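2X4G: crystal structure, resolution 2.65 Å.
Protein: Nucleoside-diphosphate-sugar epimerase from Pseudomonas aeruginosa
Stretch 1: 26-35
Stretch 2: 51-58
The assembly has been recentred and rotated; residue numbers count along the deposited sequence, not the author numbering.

Stretch 1, residues 26-35: GHHAARAIRA
Stretch 2 51-58: QRLAYLEP

Residues 26-35 form regular α-helix, with phi from -53° to -76° and psi from -29° to -53°, and i to i-4 backbone hydrogen bonds running from Ala30 N to Gly26 O (2.9 Å) through Ala35 N to Arg31 O (2.7 Å). Against it lies a shorter 3-10 segment of the same chain, with hydrogen bonds from Leu56 N to Leu53 O (2.9 Å) and from Glu57 N to Ala54 O (2.7 Å). Arg52 (-65/-15), Ala54 (-55/-36), Tyr55 (-54/-27) and Leu56 (-74/-4) stay helical in sign, while Leu53 is at -110/7. Glu57 then leaves the right-handed region for the left-handed helical one (51/55), and Pro58 is extended (-81/162). The nearest CA pairs are His27 CA to Leu53 CA at 7.7 Å and Arg34 CA to Leu56 CA at 6.7 Å, so the two segments advance in the same general direction. Together they bury 409 Å².

Leu56 covers the most surface. Its CA-to-CB bond points sideways, but the mt rotamer (-59°, 177°) carries the side chain to the helix, where Leu56 CD1 packs 3.8 Å from Ala30 CB. The small Ala30 side chain, directed toward the 3-10 segment, also meets Leu53, with Ala30 CB 4.2 Å from Leu53 CD2. Leu56 CD2 lies 4.3 Å from Arg31 CG and 4.0 Å from Arg34 CG, so the aliphatic parts of both arginines extend the apolar patch.

His27 dominates the N-terminal half. Its chi1 is t (-172°) and chi2 is 166°, which lays one face of the imidazole against Leu53 (chi1 m, -80°; chi2 p, 68°). Leu53 CD1 sits 4.0 Å from the centroid of the His27 ring and only 8° off its normal, a CH-pi contact. At the ring edge, His27 NE2 and Tyr55 OH form a hydrogen bond of 2.7 Å. The two rings meet rim to rim, with centroids 6.0 Å apart and planes at 57°.

Tyr55, with chi1 p (74°) and chi2 -78°, brings its hydroxyl within hydrogen-bonding distance of two helix residues one turn apart, His27 and Arg31. Arg31 (chi1 m, chi2 t, chi3 148°, chi4 -111°) donates to it from NE, with Arg31 NE to Tyr55 OH at 3.0 Å, and adds a weak hydrogen bond from Arg31 NH2 to Tyr55 OH at 3.2 Å.

Arg34 closes the far end. Its CA-to-CB bond points toward the other segment, and the t, p, p course of chi1 to chi3 (173°, 50°, 56°), with chi4 at -145°, folds the chain so that Arg34 NE donates to Leu56 O at 3.1 Å. Leu56 is thus held through both its side chain and its carbonyl.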

# COMPACT_ATOMS: atom_id res chain seq x y z
N GLY A 26 8.21 -26.05 -6.75
CA GLY A 26 7.89 -27.42 -6.30
C GLY A 26 7.54 -28.39 -7.43
O GLY A 26 7.89 -29.56 -7.38
N HIS A 27 6.84 -27.91 -8.46
CA HIS A 27 6.36 -28.77 -9.52
C HIS A 27 7.57 -29.31 -10.24
O HIS A 27 7.64 -30.48 -10.60
CB HIS A 27 5.47 -27.97 -10.45
CG HIS A 27 4.75 -28.77 -11.48
ND1 HIS A 27 3.69 -28.25 -12.20
CD2 HIS A 27 4.93 -30.03 -11.94
CE1 HIS A 27 3.25 -29.16 -13.05
NE2 HIS A 27 3.99 -30.25 -12.92
N HIS A 28 8.55 -28.43 -10.41
CA HIS A 28 9.81 -28.78 -11.10
C HIS A 28 10.73 -29.62 -10.18
O HIS A 28 11.49 -30.45 -10.66
CB HIS A 28 10.53 -27.52 -11.60
CG HIS A 28 9.90 -26.89 -12.81
ND1 HIS A 28 10.12 -27.34 -14.10
CD2 HIS A 28 9.10 -25.80 -12.94
CE1 HIS A 28 9.46 -26.59 -14.95
NE2 HIS A 28 8.83 -25.64 -14.27
N ALA A 29 10.67 -29.45 -8.86
CA ALA A 29 11.38 -30.41 -7.99
C ALA A 29 10.76 -31.79 -8.20
O ALA A 29 11.47 -32.76 -8.43
CB ALA A 29 11.31 -30.01 -6.55
N ALA A 30 9.43 -31.86 -8.16
CA ALA A 30 8.71 -33.11 -8.31
C ALA A 30 9.14 -33.82 -9.60
O ALA A 30 9.55 -34.99 -9.57
CB ALA A 30 7.23 -32.87 -8.31
N ARG A 31 9.09 -33.10 -10.71
CA ARG A 31 9.56 -33.61 -11.99
C ARG A 31 10.99 -34.13 -11.99
O ARG A 31 11.31 -35.10 -12.65
CB ARG A 31 9.52 -32.48 -13.00
CG ARG A 31 8.16 -32.08 -13.43
CD ARG A 31 8.29 -30.90 -14.37
NE ARG A 31 7.21 -31.00 -15.32
CZ ARG A 31 7.32 -31.28 -16.60
NH1 ARG A 31 8.49 -31.42 -17.18
NH2 ARG A 31 6.22 -31.39 -17.32
N ALA A 32 11.88 -33.43 -11.30
CA ALA A 32 13.27 -33.81 -11.24
C ALA A 32 13.43 -35.12 -10.51
O ALA A 32 14.28 -35.93 -10.87
CB ALA A 32 14.09 -32.71 -10.57
N ILE A 33 12.61 -35.33 -9.48
CA ILE A 33 12.58 -36.57 -8.70
C ILE A 33 12.07 -37.69 -9.58
O ILE A 33 12.58 -38.78 -9.53
CB ILE A 33 11.66 -36.45 -7.47
CG1 ILE A 33 12.23 -35.45 -6.44
CG2 ILE A 33 11.48 -37.78 -6.81
CD1 ILE A 33 11.19 -34.95 -5.41
N ARG A 34 11.06 -37.42 -10.38
CA ARG A 34 10.58 -38.39 -11.34
C ARG A 34 11.64 -38.66 -12.41
O ARG A 34 11.91 -39.81 -12.73
CB ARG A 34 9.27 -37.90 -11.96
CG ARG A 34 8.71 -38.73 -13.12
CD ARG A 34 8.64 -40.22 -12.80
NE ARG A 34 7.88 -40.50 -11.59
CZ ARG A 34 8.16 -41.48 -10.72
NH1 ARG A 34 9.24 -42.28 -10.94
NH2 ARG A 34 7.38 -41.65 -9.64
N ALA A 35 12.28 -37.63 -12.94
CA ALA A 35 13.34 -37.80 -13.95
C ALA A 35 14.55 -38.63 -13.45
O ALA A 35 15.18 -39.35 -14.22
CB ALA A 35 13.81 -36.45 -14.45
N GLN A 51 -3.97 -32.96 -8.49
CA GLN A 51 -4.25 -33.76 -9.70
C GLN A 51 -3.61 -33.19 -10.98
O GLN A 51 -3.57 -33.88 -11.99
CB GLN A 51 -5.76 -33.96 -9.91
CG GLN A 51 -6.59 -32.67 -9.97
CD GLN A 51 -7.35 -32.35 -8.64
OE1 GLN A 51 -6.73 -32.13 -7.58
NE2 GLN A 51 -8.69 -32.31 -8.71
N ARG A 52 -3.11 -31.95 -10.94
CA ARG A 52 -2.28 -31.45 -12.05
C ARG A 52 -0.96 -32.20 -12.18
O ARG A 52 -0.28 -32.05 -13.18
CB ARG A 52 -1.94 -29.96 -11.88
CG ARG A 52 -3.13 -29.04 -11.84
CD ARG A 52 -2.89 -27.64 -12.46
NE ARG A 52 -1.54 -27.16 -12.25
CZ ARG A 52 -1.04 -26.80 -11.07
NH1 ARG A 52 -1.79 -26.86 -9.97
NH2 ARG A 52 0.22 -26.38 -10.99
N LEU A 53 -0.58 -32.97 -11.17
CA LEU A 53 0.67 -33.72 -11.16
C LEU A 53 0.45 -35.23 -11.29
O LEU A 53 1.40 -36.03 -11.20
CB LEU A 53 1.48 -33.39 -9.90
CG LEU A 53 2.26 -32.07 -9.99
CD1 LEU A 53 1.31 -30.91 -10.02
CD2 LEU A 53 3.20 -31.93 -8.83
N ALA A 54 -0.79 -35.64 -11.53
CA ALA A 54 -1.10 -37.06 -11.67
C ALA A 54 -0.24 -37.75 -12.74
O ALA A 54 0.15 -38.90 -12.57
CB ALA A 54 -2.60 -37.26 -11.97
N TYR A 55 0.09 -37.05 -13.82
CA TYR A 55 0.95 -37.58 -14.88
C TYR A 55 2.30 -38.11 -14.36
O TYR A 55 2.87 -39.02 -14.96
CB TYR A 55 1.15 -36.55 -16.00
CG TYR A 55 2.07 -35.39 -15.65
CD1 TYR A 55 1.64 -34.32 -14.86
CD2 TYR A 55 3.38 -35.35 -16.13
CE1 TYR A 55 2.46 -33.28 -14.55
CE2 TYR A 55 4.23 -34.29 -15.80
CZ TYR A 55 3.76 -33.26 -15.01
OH TYR A 55 4.58 -32.21 -14.68
N LEU A 56 2.79 -37.57 -13.25
CA LEU A 56 4.03 -38.08 -12.63
C LEU A 56 3.83 -39.42 -11.91
O LEU A 56 4.80 -40.02 -11.43
CB LEU A 56 4.63 -37.05 -11.65
CG LEU A 56 5.02 -35.66 -12.20
CD1 LEU A 56 5.53 -34.77 -11.10
CD2 LEU A 56 6.05 -35.78 -13.29
N GLU A 57 2.58 -39.89 -11.86
CA GLU A 57 2.21 -41.10 -11.13
C GLU A 57 2.74 -41.03 -9.72
O GLU A 57 3.45 -41.93 -9.30
CB GLU A 57 2.73 -42.36 -11.83
CG GLU A 57 2.00 -42.64 -13.16
CD GLU A 57 2.52 -43.89 -13.86
OE1 GLU A 57 2.73 -44.90 -13.17
OE2 GLU A 57 2.72 -43.85 -15.10
N PRO A 58 2.39 -39.95 -9.00
CA PRO A 58 2.88 -39.70 -7.66
C PRO A 58 2.11 -40.49 -6.65
O PRO A 58 1.02 -40.95 -6.94
CB PRO A 58 2.55 -38.22 -7.45
CG PRO A 58 1.28 -38.02 -8.19
CD PRO A 58 1.33 -38.99 -9.37